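Long-range contacts in uncharacterized protein (Corynebacterium diphtheriae, PDB 3V7B), which is of unknown function but belongs to the DUF2020 family of the Mog1p/PsbP clan, with helices packed on an antiparallel beta sheet: residues A14-P19 / G48-F53; N40-M44 / P67-V71; T70-M76 / P123-W129; V86-A90 / A115-V119. All coordinates share one frame. Where two conformers were deposited one is given. Residues are numbered along the deposited sequence.

All four contacts reach the same antiparallel sheet. Contact 3 joins its central neighbours, strands 69-75 and 124-130. Contact 2 shares Thr-70 and Val-71 with it, at the start of strand 69-75, centres about 17 Å apart. Contact 4, about 9 Å from contact 3 between centres, sets helix 79-89 against strand 114-121. Contact 1 brings the N-terminal loop across the end of edge strand 46-50 and the turn after it, about 12 Å from contact 3 between centres. Along the chain contacts 1 and 2 alternate, while contact 4 nests inside the loop closed by contact 3. Leu-15 of contact 1 also touches contacts 3 and 4, so the early chain packs on the later part of the sheet.

Contact 1 of 4, residues A14-P19 / G48-F53; sequences ALPMPP and GVDTRF
One carboxylate, that of Asp-50, holds three partners here: a loop amide of the other segment, a backbone amide two residues on, and the guanidinium of Arg-52. Segment 14-19 has no regular structure but runs extended, with Ala-14, Pro-16 and Pro-18 near polyproline II angles (phi about -60°, psi 131° to 143°). Its end-to-end direction lies 137° from that of 48-53, and the closest CA atoms are those of Pro-18 and Asp-50, 4.6 Å apart. Asp-50 (chi1 t) accepts from Met-17 N at OD2 (2.7 Å). Arg-52 NH2 meets Asp-50 OD2 at 2.8 Å and Arg-52 NE meets Asp-50 OD1 at 3.0 Å in a salt bridge; the same NH2 reaches Leu-15 O at 3.1 Å in a weak hydrogen bond. Pro-18 rests on the strand backbone, its CB 3.7 Å from Gly-48 C and its CA 3.6 Å from Val-49 O. A CB on Gly-48 would fall 2.6 Å from Pro-18 CB, a clash. Phe-53 (chi1 m) turns its ring edge to Ala-14, CZ to CB 4.5 Å. Underneath, Pro-16 lies on Val-59 and Met-72 of the sheet. Asp-50 OD1 also accepts from Arg-52 N (3.0 Å), so edge strand 46-50 ends in an Asx turn that coincides with a type I beta turn from Asp-50 to Phe-53.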
loop_
_atom_site.group_PDB
_atom_site.type_symbol
_atom_site.label_atom_id
_atom_site.label_comp_id
_atom_site.label_asym_id
_atom_site.label_seq_id
_atom_site.Cartn_x
_atom_site.Cartn_y
_atom_site.Cartn_z
ATOM N N ALA A 14 8.251 -0.014 8.885
ATOM C CA ALA A 14 7.688 -1.375 8.970
ATOM C C ALA A 14 7.050 -1.787 7.645
ATOM O O ALA A 14 6.357 -0.967 6.958
ATOM C CB ALA A 14 6.647 -1.514 10.096
ATOM N N LEU A 15 7.234 -3.067 7.300
ATOM C CA LEU A 15 6.637 -3.558 6.079
ATOM C C LEU A 15 5.650 -4.676 6.435
ATOM O O LEU A 15 5.879 -5.411 7.370
ATOM C CB LEU A 15 7.690 -4.110 5.136
ATOM C CG LEU A 15 8.614 -3.069 4.507
ATOM C CD1 LEU A 15 9.773 -3.749 3.794
ATOM C CD2 LEU A 15 7.814 -2.244 3.530
ATOM N N PRO A 16 4.567 -4.833 5.665
ATOM C CA PRO A 16 3.587 -5.922 5.899
ATOM C C PRO A 16 4.226 -7.311 5.845
ATOM O O PRO A 16 5.057 -7.555 4.979
ATOM C CB PRO A 16 2.640 -5.768 4.749
ATOM C CG PRO A 16 2.783 -4.338 4.324
ATOM C CD PRO A 16 4.203 -4.018 4.500
HETATM N N MSE A 17 3.779 -8.222 6.690
HETATM C CA MSE A 17 4.309 -9.602 6.697
HETATM C C MSE A 17 3.168 -10.571 7.047
HETATM O O MSE A 17 3.038 -11.036 8.183
HETATM C CB MSE A 17 5.492 -9.761 7.692
HETATM C CG MSE A 17 6.664 -8.775 7.537
HETATM SE SE MSE A 17 8.047 -9.033 8.948
HETATM C CE MSE A 17 8.811 -10.633 8.079
ATOM N N PRO A 18 2.307 -10.855 6.077
ATOM C CA PRO A 18 1.176 -11.763 6.379
ATOM C C PRO A 18 1.741 -13.129 6.754
ATOM O O PRO A 18 2.646 -13.610 6.097
ATOM C CB PRO A 18 0.391 -11.827 5.044
ATOM C CG PRO A 18 0.755 -10.575 4.357
ATOM C CD PRO A 18 2.227 -10.352 4.696
ATOM N N PRO A 19 1.267 -13.707 7.870
ATOM C CA PRO A 19 2.059 -14.783 8.477
ATOM C C PRO A 19 2.163 -16.048 7.627
ATOM O O PRO A 19 3.174 -16.753 7.746
ATOM C CB PRO A 19 1.372 -15.020 9.828
ATOM C CG PRO A 19 0.012 -14.443 9.669
ATOM C CD PRO A 19 0.095 -13.351 8.655
ATOM N N GLY A 48 -2.613 -12.356 1.623
ATOM C CA GLY A 48 -2.745 -12.374 3.112
ATOM C C GLY A 48 -2.881 -10.975 3.665
ATOM O O GLY A 48 -2.849 -10.015 2.909
ATOM N N VAL A 49 -3.190 -10.929 4.947
ATOM C CA VAL A 49 -3.411 -9.741 5.664
ATOM C C VAL A 49 -2.446 -9.756 6.878
ATOM O O VAL A 49 -2.094 -10.828 7.423
ATOM C CB VAL A 49 -4.847 -9.657 6.249
ATOM C CG1 VAL A 49 -5.911 -9.701 5.144
ATOM C CG2 VAL A 49 -5.077 -10.819 7.202
ATOM N N ASP A 50 -2.077 -8.555 7.314
ATOM C CA ASP A 50 -1.188 -8.372 8.437
ATOM C C ASP A 50 -1.930 -7.525 9.404
ATOM O O ASP A 50 -2.043 -6.321 9.207
ATOM C CB ASP A 50 0.151 -7.757 7.946
ATOM C CG ASP A 50 1.181 -7.505 9.101
ATOM O OD1 ASP A 50 0.815 -7.587 10.311
ATOM O OD2 ASP A 50 2.355 -7.266 8.762
ATOM N N THR A 51 -2.447 -8.148 10.465
ATOM C CA THR A 51 -3.302 -7.488 11.437
ATOM C C THR A 51 -2.513 -6.778 12.541
ATOM O O THR A 51 -3.103 -6.337 13.560
ATOM C CB THR A 51 -4.237 -8.497 12.096
ATOM O OG1 THR A 51 -3.452 -9.534 12.674
ATOM C CG2 THR A 51 -5.150 -9.074 11.051
ATOM N N ARG A 52 -1.193 -6.691 12.380
ATOM C CA ARG A 52 -0.427 -5.771 13.306
ATOM C C ARG A 52 -0.866 -4.319 13.226
ATOM O O ARG A 52 -0.814 -3.574 14.227
ATOM C CB ARG A 52 1.084 -5.884 13.120
ATOM C CG ARG A 52 1.613 -7.226 13.535
ATOM C CD ARG A 52 3.112 -7.354 13.251
ATOM N NE ARG A 52 3.375 -7.088 11.834
ATOM C CZ ARG A 52 4.565 -6.711 11.337
ATOM N NH1 ARG A 52 5.638 -6.601 12.128
ATOM N NH2 ARG A 52 4.721 -6.458 10.028
ATOM N N PHE A 53 -1.377 -3.969 12.069
ATOM C CA PHE A 53 -1.840 -2.595 11.776
ATOM C C PHE A 53 -3.305 -2.493 12.151
ATOM O O PHE A 53 -4.027 -3.439 11.926
ATOM C CB PHE A 53 -1.618 -2.307 10.323
ATOM C CG PHE A 53 -0.172 -2.505 9.897
ATOM C CD1 PHE A 53 0.779 -1.493 10.036
ATOM C CD2 PHE A 53 0.240 -3.708 9.429
ATOM C CE1 PHE A 53 2.153 -1.691 9.675
ATOM C CE2 PHE A 53 1.577 -3.933 9.040
ATOM C CZ PHE A 53 2.531 -2.927 9.162
#

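Contact 2 of 4, residues N40-M44 / P67-V71. With EDO (1,2-ethanediol), chain C.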
loop_
_atom_site.group_PDB
_atom_site.type_symbol
_atom_site.label_atom_id
_atom_site.label_comp_id
_atom_site.label_asym_id
_atom_site.label_seq_id
_atom_site.Cartn_x
_atom_site.Cartn_y
_atom_site.Cartn_z
ATOM N N ASN A 40 -3.927 -4.601 -11.437
ATOM C CA ASN A 40 -2.445 -4.803 -11.430
ATOM C C ASN A 40 -1.985 -5.640 -12.655
ATOM O O ASN A 40 -0.998 -5.317 -13.267
ATOM C CB ASN A 40 -1.948 -5.392 -10.142
ATOM C CG ASN A 40 -0.487 -5.091 -9.876
ATOM O OD1 ASN A 40 0.326 -5.993 -9.693
ATOM N ND2 ASN A 40 -0.183 -3.849 -9.758
ATOM N N GLY A 41 -2.733 -6.665 -13.020
ATOM C CA GLY A 41 -2.496 -7.296 -14.307
ATOM C C GLY A 41 -1.948 -8.700 -14.299
ATOM O O GLY A 41 -1.698 -9.247 -15.385
ATOM N N GLN A 42 -1.816 -9.305 -13.128
ATOM C CA GLN A 42 -1.311 -10.667 -13.033
ATOM C C GLN A 42 -2.272 -11.538 -12.290
ATOM O O GLN A 42 -2.915 -11.100 -11.318
ATOM C CB GLN A 42 0.032 -10.721 -12.321
ATOM C CG GLN A 42 1.122 -9.941 -13.023
ATOM C CD GLN A 42 2.479 -10.047 -12.303
ATOM O OE1 GLN A 42 2.551 -10.155 -11.080
ATOM N NE2 GLN A 42 3.544 -10.083 -13.088
ATOM N N ARG A 43 -2.394 -12.793 -12.740
ATOM C CA ARG A 43 -3.199 -13.746 -12.014
ATOM C C ARG A 43 -2.794 -13.970 -10.546
ATOM O O ARG A 43 -1.609 -13.998 -10.225
ATOM C CB ARG A 43 -3.222 -15.080 -12.752
ATOM C CG ARG A 43 -3.853 -14.915 -14.135
ATOM C CD ARG A 43 -3.698 -16.189 -14.937
ATOM N NE ARG A 43 -4.187 -16.105 -16.314
ATOM C CZ ARG A 43 -3.480 -15.619 -17.348
ATOM N NH1 ARG A 43 -2.257 -15.118 -17.177
ATOM N NH2 ARG A 43 -3.976 -15.626 -18.580
HETATM N N MSE A 44 -3.789 -14.164 -9.681
HETATM C CA MSE A 44 -3.570 -14.381 -8.239
HETATM C C MSE A 44 -3.182 -15.819 -7.892
HETATM O O MSE A 44 -3.894 -16.803 -8.253
HETATM C CB MSE A 44 -4.831 -14.016 -7.420
HETATM C CG MSE A 44 -4.572 -13.675 -5.919
HETATM SE SE MSE A 44 -3.780 -11.910 -5.706
HETATM C CE MSE A 44 -5.192 -10.822 -6.375
ATOM N N PRO A 67 5.750 -10.083 -3.944
ATOM C CA PRO A 67 4.327 -9.877 -4.224
ATOM C C PRO A 67 4.042 -9.035 -5.478
ATOM O O PRO A 67 4.882 -8.201 -5.871
ATOM C CB PRO A 67 3.802 -9.195 -2.954
ATOM C CG PRO A 67 4.951 -8.987 -2.071
ATOM C CD PRO A 67 6.139 -9.713 -2.572
ATOM N N GLN A 68 2.858 -9.188 -6.065
ATOM C CA GLN A 68 2.495 -8.318 -7.195
ATOM C C GLN A 68 2.066 -6.927 -6.673
ATOM O O GLN A 68 2.235 -5.932 -7.366
ATOM C CB GLN A 68 1.455 -8.938 -8.144
ATOM C CG GLN A 68 0.017 -9.037 -7.593
ATOM C CD GLN A 68 -0.942 -9.359 -8.741
ATOM O OE1 GLN A 68 -0.992 -8.642 -9.731
ATOM N NE2 GLN A 68 -1.602 -10.505 -8.660
ATOM N N ALA A 69 1.463 -6.865 -5.505
ATOM C CA ALA A 69 1.017 -5.589 -4.919
ATOM C C ALA A 69 0.983 -5.730 -3.409
ATOM O O ALA A 69 0.609 -6.765 -2.825
ATOM C CB ALA A 69 -0.375 -5.181 -5.446
ATOM N N THR A 70 1.322 -4.650 -2.763
ATOM C CA THR A 70 1.249 -4.566 -1.317
ATOM C C THR A 70 0.544 -3.263 -0.956
ATOM O O THR A 70 0.920 -2.185 -1.456
ATOM C CB THR A 70 2.690 -4.546 -0.721
ATOM O OG1 THR A 70 3.387 -5.775 -1.025
ATOM C CG2 THR A 70 2.676 -4.254 0.804
ATOM N N VAL A 71 -0.426 -3.340 -0.033
ATOM C CA VAL A 71 -1.181 -2.164 0.355
ATOM C C VAL A 71 -1.082 -2.058 1.856
ATOM O O VAL A 71 -1.414 -3.006 2.570
ATOM C CB VAL A 71 -2.678 -2.230 -0.058
ATOM C CG1 VAL A 71 -3.461 -1.043 0.478
ATOM C CG2 VAL A 71 -2.792 -2.323 -1.614
HETATM C C1 EDO C . 6.461 -5.432 -5.112
HETATM O O1 EDO C . 6.808 -6.778 -4.749
HETATM C C2 EDO C . 5.101 -5.083 -4.485
HETATM O O2 EDO C . 4.989 -5.219 -3.048
#
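This is a polar, side-chain-to-backbone contact between the loop leaving helix 33-40 and the beginning of strand 69-75, where a classic beta bulge places Gln-68 and Ala-69 both opposite Phe-60 of strand 57-61. The chain leaves the helix through Gly-41, whose positive phi (112°) turns it away; 42-44 then run extended toward edge strand 46-50. Gln-68 dominates the interface. With chi1 p and chi2 t its side chain reaches across to the loop, and NE2 donates to Gln-42 O at 3.0 Å, nearly straight (162°), although the nearest CA atoms, those of Gln-42 and Gln-68, stay 7.4 Å apart. The contact is thus bridged by one long side chain and not by paired backbones. Around that amide, Met-44, a selenomethionine, brings SE to 3.9 Å from Gln-68 NE2. Gln-42 OE1 comes to 3.4 Å from Gln-68 CB and is itself hydrogen-bonded to Asn-131. Asn-40, the last helical residue, packs against Gln-68 from the helix end, while its carbonyl receives Lys-137, and Ala-69 leans on Met-141 of helix 135-149. A 1,2-ethanediol, probably from the crystallisation liquor, spans the bulge, bonded to the residues just before and after it: its O1 donates to Pro-67 O at 2.6 Å, and its O2 is hydrogen-bonded to Thr-70 OG1, also at 2.6 Å.

Contact 3 of 4, residues T70-M76 / P123-W129; sequences TVMVRHM and PVAVVVW. With EDO (1,2-ethanediol), chain C.
Central strands 69-75 and 124-130 of the antiparallel sheet meet here. The axes of segments 70-75 and 124-129 approach to 4.7 Å, their N-to-C directions 168° apart. Thr-70, Met-72 and Arg-74 form hydrogen-bonded pairs with Trp-129, Val-127 and Ala-125; Val-71, Val-73 and His-75 form non-hydrogen-bonded pairs with Val-128, Val-126 and Val-124. Bonds run both ways: Thr-70 N to Trp-129 O 2.9 Å, Val-127 N to Met-72 O 2.8 Å, Arg-74 N to Ala-125 O 2.7 Å; Met-76 N to Pro-123 O (2.9 Å) extends them. Helices cover both faces, consistent with the Mog1p/PsbP clan. Toward helix 135-149 point Val-71, Val-73, Val-124, Val-126 and Val-128, all chi1 t, with Val-71 CG2 3.8 Å from Val-128 CG2; His-75 takes Val-124 CG1 over a ring face. Beneath helix 79-89 and the N-terminal loop, selenomethionine Met-72 (ttp) sets CE 4.2 Å from Val-127 CG2 and 3.7 Å from Trp-129 CH2 at the indole edge. Arg-74 (mmm) curls off to a salt bridge with Asp-7.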
loop_
_atom_site.group_PDB
_atom_site.type_symbol
_atom_site.label_atom_id
_atom_site.label_comp_id
_atom_site.label_asym_id
_atom_site.label_seq_id
_atom_site.Cartn_x
_atom_site.Cartn_y
_atom_site.Cartn_z
ATOM N N THR A 70 1.322 -4.650 -2.763
ATOM C CA THR A 70 1.249 -4.566 -1.317
ATOM C C THR A 70 0.544 -3.263 -0.956
ATOM O O THR A 70 0.920 -2.185 -1.456
ATOM C CB THR A 70 2.690 -4.546 -0.721
ATOM O OG1 THR A 70 3.387 -5.775 -1.025
ATOM C CG2 THR A 70 2.676 -4.254 0.804
ATOM N N VAL A 71 -0.426 -3.340 -0.033
ATOM C CA VAL A 71 -1.181 -2.164 0.355
ATOM C C VAL A 71 -1.082 -2.058 1.856
ATOM O O VAL A 71 -1.414 -3.006 2.570
ATOM C CB VAL A 71 -2.678 -2.230 -0.058
ATOM C CG1 VAL A 71 -3.461 -1.043 0.478
ATOM C CG2 VAL A 71 -2.792 -2.323 -1.614
HETATM N N MSE A 72 -0.566 -0.908 2.302
HETATM C CA MSE A 72 -0.352 -0.650 3.706
HETATM C C MSE A 72 -0.979 0.664 4.183
HETATM O O MSE A 72 -0.720 1.740 3.633
HETATM C CB MSE A 72 1.130 -0.690 4.072
HETATM C CG MSE A 72 1.394 -0.456 5.614
HETATM SE SE MSE A 72 3.292 -0.649 6.000
HETATM C CE MSE A 72 3.846 0.932 4.960
ATOM N N VAL A 73 -1.845 0.542 5.200
ATOM C CA VAL A 73 -2.487 1.630 5.889
ATOM C C VAL A 73 -1.887 1.868 7.285
ATOM O O VAL A 73 -1.818 0.982 8.106
ATOM C CB VAL A 73 -4.023 1.448 5.984
ATOM C CG1 VAL A 73 -4.650 2.687 6.704
ATOM C CG2 VAL A 73 -4.606 1.338 4.556
ATOM N N ARG A 74 -1.383 3.082 7.550
ATOM C CA ARG A 74 -0.674 3.383 8.766
ATOM C C ARG A 74 -1.433 4.452 9.553
ATOM O O ARG A 74 -1.850 5.447 9.016
ATOM C CB ARG A 74 0.701 3.943 8.505
ATOM C CG ARG A 74 1.775 2.987 8.091
ATOM C CD ARG A 74 1.847 1.692 8.766
ATOM N NE ARG A 74 2.030 1.831 10.234
ATOM C CZ ARG A 74 3.177 1.916 10.881
ATOM N NH1 ARG A 74 4.313 1.779 10.257
ATOM N NH2 ARG A 74 3.178 2.071 12.202
ATOM N N HIS A 75 -1.669 4.206 10.792
ATOM C CA HIS A 75 -2.180 5.272 11.659
ATOM C C HIS A 75 -1.030 5.627 12.588
ATOM O O HIS A 75 -0.664 4.871 13.535
ATOM C CB HIS A 75 -3.417 4.815 12.417
ATOM C CG HIS A 75 -4.649 4.685 11.561
ATOM N ND1 HIS A 75 -4.824 3.648 10.666
ATOM C CD2 HIS A 75 -5.818 5.435 11.522
ATOM C CE1 HIS A 75 -6.009 3.787 10.054
ATOM N NE2 HIS A 75 -6.626 4.880 10.574
HETATM N N MSE A 76 -0.390 6.741 12.306
HETATM C CA MSE A 76 0.795 7.171 13.082
HETATM C C MSE A 76 0.373 8.059 14.273
HETATM O O MSE A 76 -0.735 8.596 14.296
HETATM C CB MSE A 76 1.811 7.917 12.212
HETATM C CG MSE A 76 2.322 7.121 10.974
HETATM SE SE MSE A 76 2.964 5.290 11.398
HETATM C CE MSE A 76 4.700 5.794 12.103
ATOM N N PRO A 123 -2.494 12.241 10.379
ATOM C CA PRO A 123 -1.589 11.215 10.810
ATOM C C PRO A 123 -1.779 9.846 10.145
ATOM O O PRO A 123 -1.127 8.904 10.545
ATOM C CB PRO A 123 -1.881 11.096 12.300
ATOM C CG PRO A 123 -3.318 11.359 12.374
ATOM C CD PRO A 123 -3.560 12.475 11.369
ATOM N N VAL A 124 -2.598 9.774 9.126
ATOM C CA VAL A 124 -2.822 8.533 8.401
ATOM C C VAL A 124 -1.991 8.515 7.149
ATOM O O VAL A 124 -1.958 9.496 6.360
ATOM C CB VAL A 124 -4.310 8.365 8.057
ATOM C CG1 VAL A 124 -4.566 7.053 7.283
ATOM C CG2 VAL A 124 -5.092 8.405 9.379
ATOM N N ALA A 125 -1.312 7.380 6.929
ATOM C CA ALA A 125 -0.585 7.188 5.666
ATOM C C ALA A 125 -1.079 5.916 4.927
ATOM O O ALA A 125 -1.427 4.944 5.552
ATOM C CB ALA A 125 0.937 7.157 5.897
ATOM N N VAL A 126 -1.137 5.988 3.604
ATOM C CA VAL A 126 -1.527 4.894 2.737
ATOM C C VAL A 126 -0.401 4.714 1.695
ATOM O O VAL A 126 -0.087 5.648 0.933
ATOM C CB VAL A 126 -2.896 5.158 2.051
ATOM C CG1 VAL A 126 -3.232 4.096 0.994
ATOM C CG2 VAL A 126 -4.037 5.271 3.078
ATOM N N VAL A 127 0.204 3.533 1.639
ATOM C CA VAL A 127 1.281 3.250 0.668
ATOM C C VAL A 127 0.885 1.992 -0.139
ATOM O O VAL A 127 0.473 0.975 0.418
ATOM C CB VAL A 127 2.646 2.961 1.391
ATOM C CG1 VAL A 127 3.759 2.618 0.421
ATOM C CG2 VAL A 127 3.053 4.113 2.353
ATOM N N VAL A 128 1.097 2.028 -1.441
ATOM C CA VAL A 128 0.841 0.896 -2.249
ATOM C C VAL A 128 2.082 0.760 -3.102
ATOM O O VAL A 128 2.553 1.768 -3.647
ATOM C CB VAL A 128 -0.399 1.095 -3.156
ATOM C CG1 VAL A 128 -0.578 -0.009 -4.160
ATOM C CG2 VAL A 128 -1.705 1.226 -2.360
ATOM N N TRP A 129 2.595 -0.468 -3.143
ATOM C CA TRP A 129 3.676 -0.849 -4.014
ATOM C C TRP A 129 3.073 -1.836 -5.019
ATOM O O TRP A 129 2.224 -2.668 -4.658
ATOM C CB TRP A 129 4.736 -1.568 -3.205
ATOM C CG TRP A 129 5.536 -0.713 -2.281
ATOM C CD1 TRP A 129 6.633 0.044 -2.571
ATOM C CD2 TRP A 129 5.334 -0.582 -0.860
ATOM N NE1 TRP A 129 7.154 0.609 -1.440
ATOM C CE2 TRP A 129 6.396 0.281 -0.372
ATOM C CE3 TRP A 129 4.416 -1.121 0.050
ATOM C CZ2 TRP A 129 6.530 0.574 0.947
ATOM C CZ3 TRP A 129 4.523 -0.787 1.384
ATOM C CH2 TRP A 129 5.528 0.027 1.847
HETATM C C1 EDO C . 6.461 -5.432 -5.112
HETATM O O1 EDO C . 6.808 -6.778 -4.749
HETATM C C2 EDO C . 5.101 -5.083 -4.485
HETATM O O2 EDO C . 4.989 -5.219 -3.048
#

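Contact 4 of 4, residues V86-A90 / A115-V119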
loop_
_atom_site.group_PDB
_atom_site.type_symbol
_atom_site.label_atom_id
_atom_site.label_comp_id
_atom_site.label_asym_id
_atom_site.label_seq_id
_atom_site.Cartn_x
_atom_site.Cartn_y
_atom_site.Cartn_z
ATOM N N VAL A 86 5.634 8.376 4.363
ATOM C CA VAL A 86 5.452 8.716 2.989
ATOM C C VAL A 86 6.804 9.063 2.298
ATOM O O VAL A 86 7.065 8.606 1.201
ATOM C CB VAL A 86 4.408 9.833 2.837
ATOM C CG1 VAL A 86 4.434 10.379 1.425
ATOM C CG2 VAL A 86 2.980 9.369 3.192
ATOM N N ASP A 87 7.665 9.842 2.983
ATOM C CA ASP A 87 8.955 10.216 2.446
ATOM C C ASP A 87 9.878 9.022 2.377
ATOM O O ASP A 87 10.737 8.941 1.489
ATOM C CB ASP A 87 9.603 11.338 3.315
ATOM C CG ASP A 87 8.912 12.646 3.184
ATOM O OD1 ASP A 87 7.907 12.749 2.408
ATOM O OD2 ASP A 87 9.408 13.611 3.841
ATOM N N TRP A 88 9.733 8.074 3.276
ATOM C CA TRP A 88 10.527 6.834 3.173
ATOM C C TRP A 88 10.124 6.001 1.968
ATOM O O TRP A 88 10.999 5.630 1.157
ATOM C CB TRP A 88 10.385 6.073 4.471
ATOM C CG TRP A 88 10.680 4.610 4.410
ATOM C CD1 TRP A 88 11.921 3.985 4.332
ATOM C CD2 TRP A 88 9.684 3.511 4.425
ATOM N NE1 TRP A 88 11.768 2.595 4.266
ATOM C CE2 TRP A 88 10.454 2.253 4.337
ATOM C CE3 TRP A 88 8.293 3.446 4.512
ATOM C CZ2 TRP A 88 9.831 1.011 4.333
ATOM C CZ3 TRP A 88 7.681 2.204 4.475
ATOM C CH2 TRP A 88 8.435 1.013 4.405
ATOM N N ALA A 89 8.801 5.821 1.773
ATOM C CA ALA A 89 8.278 4.985 0.681
ATOM C C ALA A 89 8.479 5.640 -0.696
ATOM O O ALA A 89 8.721 4.953 -1.676
ATOM C CB ALA A 89 6.818 4.677 0.883
ATOM N N ALA A 90 8.389 6.982 -0.719
ATOM C CA ALA A 90 8.402 7.811 -1.945
ATOM C C ALA A 90 9.335 8.988 -1.723
ATOM O O ALA A 90 8.881 10.072 -1.412
ATOM C CB ALA A 90 6.975 8.253 -2.381
ATOM N N ALA A 115 6.438 0.086 -8.840
ATOM C CA ALA A 115 5.816 1.369 -8.729
ATOM C C ALA A 115 5.487 1.562 -7.267
ATOM O O ALA A 115 5.274 0.596 -6.576
ATOM C CB ALA A 115 4.537 1.437 -9.572
ATOM N N VAL A 116 5.324 2.809 -6.878
ATOM C CA VAL A 116 4.860 3.168 -5.537
ATOM C C VAL A 116 3.906 4.358 -5.597
ATOM O O VAL A 116 3.980 5.219 -6.486
ATOM C CB VAL A 116 6.051 3.486 -4.588
ATOM C CG1 VAL A 116 6.823 4.737 -5.099
ATOM C CG2 VAL A 116 5.611 3.522 -3.087
ATOM N N TYR A 117 3.000 4.412 -4.630
ATOM C CA TYR A 117 2.111 5.506 -4.502
ATOM C C TYR A 117 1.887 5.641 -3.015
ATOM O O TYR A 117 1.378 4.701 -2.331
ATOM C CB TYR A 117 0.778 5.296 -5.269
ATOM C CG TYR A 117 -0.151 6.528 -5.264
ATOM C CD1 TYR A 117 -0.154 7.420 -6.368
ATOM C CD2 TYR A 117 -1.039 6.786 -4.222
ATOM C CE1 TYR A 117 -0.962 8.528 -6.401
ATOM C CE2 TYR A 117 -1.862 7.906 -4.250
ATOM C CZ TYR A 117 -1.831 8.769 -5.368
ATOM O OH TYR A 117 -2.620 9.888 -5.469
ATOM N N ALA A 118 2.309 6.776 -2.482
ATOM C CA ALA A 118 2.336 7.001 -1.029
ATOM C C ALA A 118 1.841 8.368 -0.659
ATOM O O ALA A 118 2.341 9.384 -1.110
ATOM C CB ALA A 118 3.731 6.770 -0.469
ATOM N N VAL A 119 0.770 8.406 0.148
ATOM C CA VAL A 119 0.163 9.655 0.513
ATOM C C VAL A 119 -0.234 9.677 1.963
ATOM O O VAL A 119 -0.430 8.651 2.575
ATOM C CB VAL A 119 -1.096 10.006 -0.307
ATOM C CG1 VAL A 119 -0.707 10.370 -1.800
ATOM C CG2 VAL A 119 -2.131 8.825 -0.210
#
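Strand segment 115-119 meets the last turn of helix 79-89 through alternate side chains, a small apolar interface without a hydrogen bond between the two segments. Val-116 comes first: with chi1 p, its CG2 lies 3.7 Å from Ala-89 O and 4.3 Å from Ala-89 CB, while CG1 is 4.4 Å from Ala-90 CB. Tyr-117 points to the other face of the sheet, where it packs on helix 135-149 and its hydroxyl is hydrogen-bonded to Glu-100 O. Ala-118 returns to the helix and lies at the middle of the contact. Its CB is 4.0 Å from both Ala-89 CB and Ala-90 CB, and 4.1 Å from Val-86 CG1, which also touches Ala-118 O at 3.4 Å. The short side chains let helix and strand come close: the CA atoms of Val-86 and Ala-118 are 5.4 Å apart. Val-119 turns its side chain away again, toward Ile-146, but its backbone C sits 3.5 Å from Val-86 CG2. On the helix side, Ala-90 N donates to Val-86 O (2.8 Å), closing the final turn before Ala-90 leaves helical angles. Strand 114-121 is itself flanked by 105-111 and 124-130, and helix 79-89 straddles it and the latter: Val-86 also packs on Ala-125 and Ala-89 on Val-127, with helix 135-149 across the sheet.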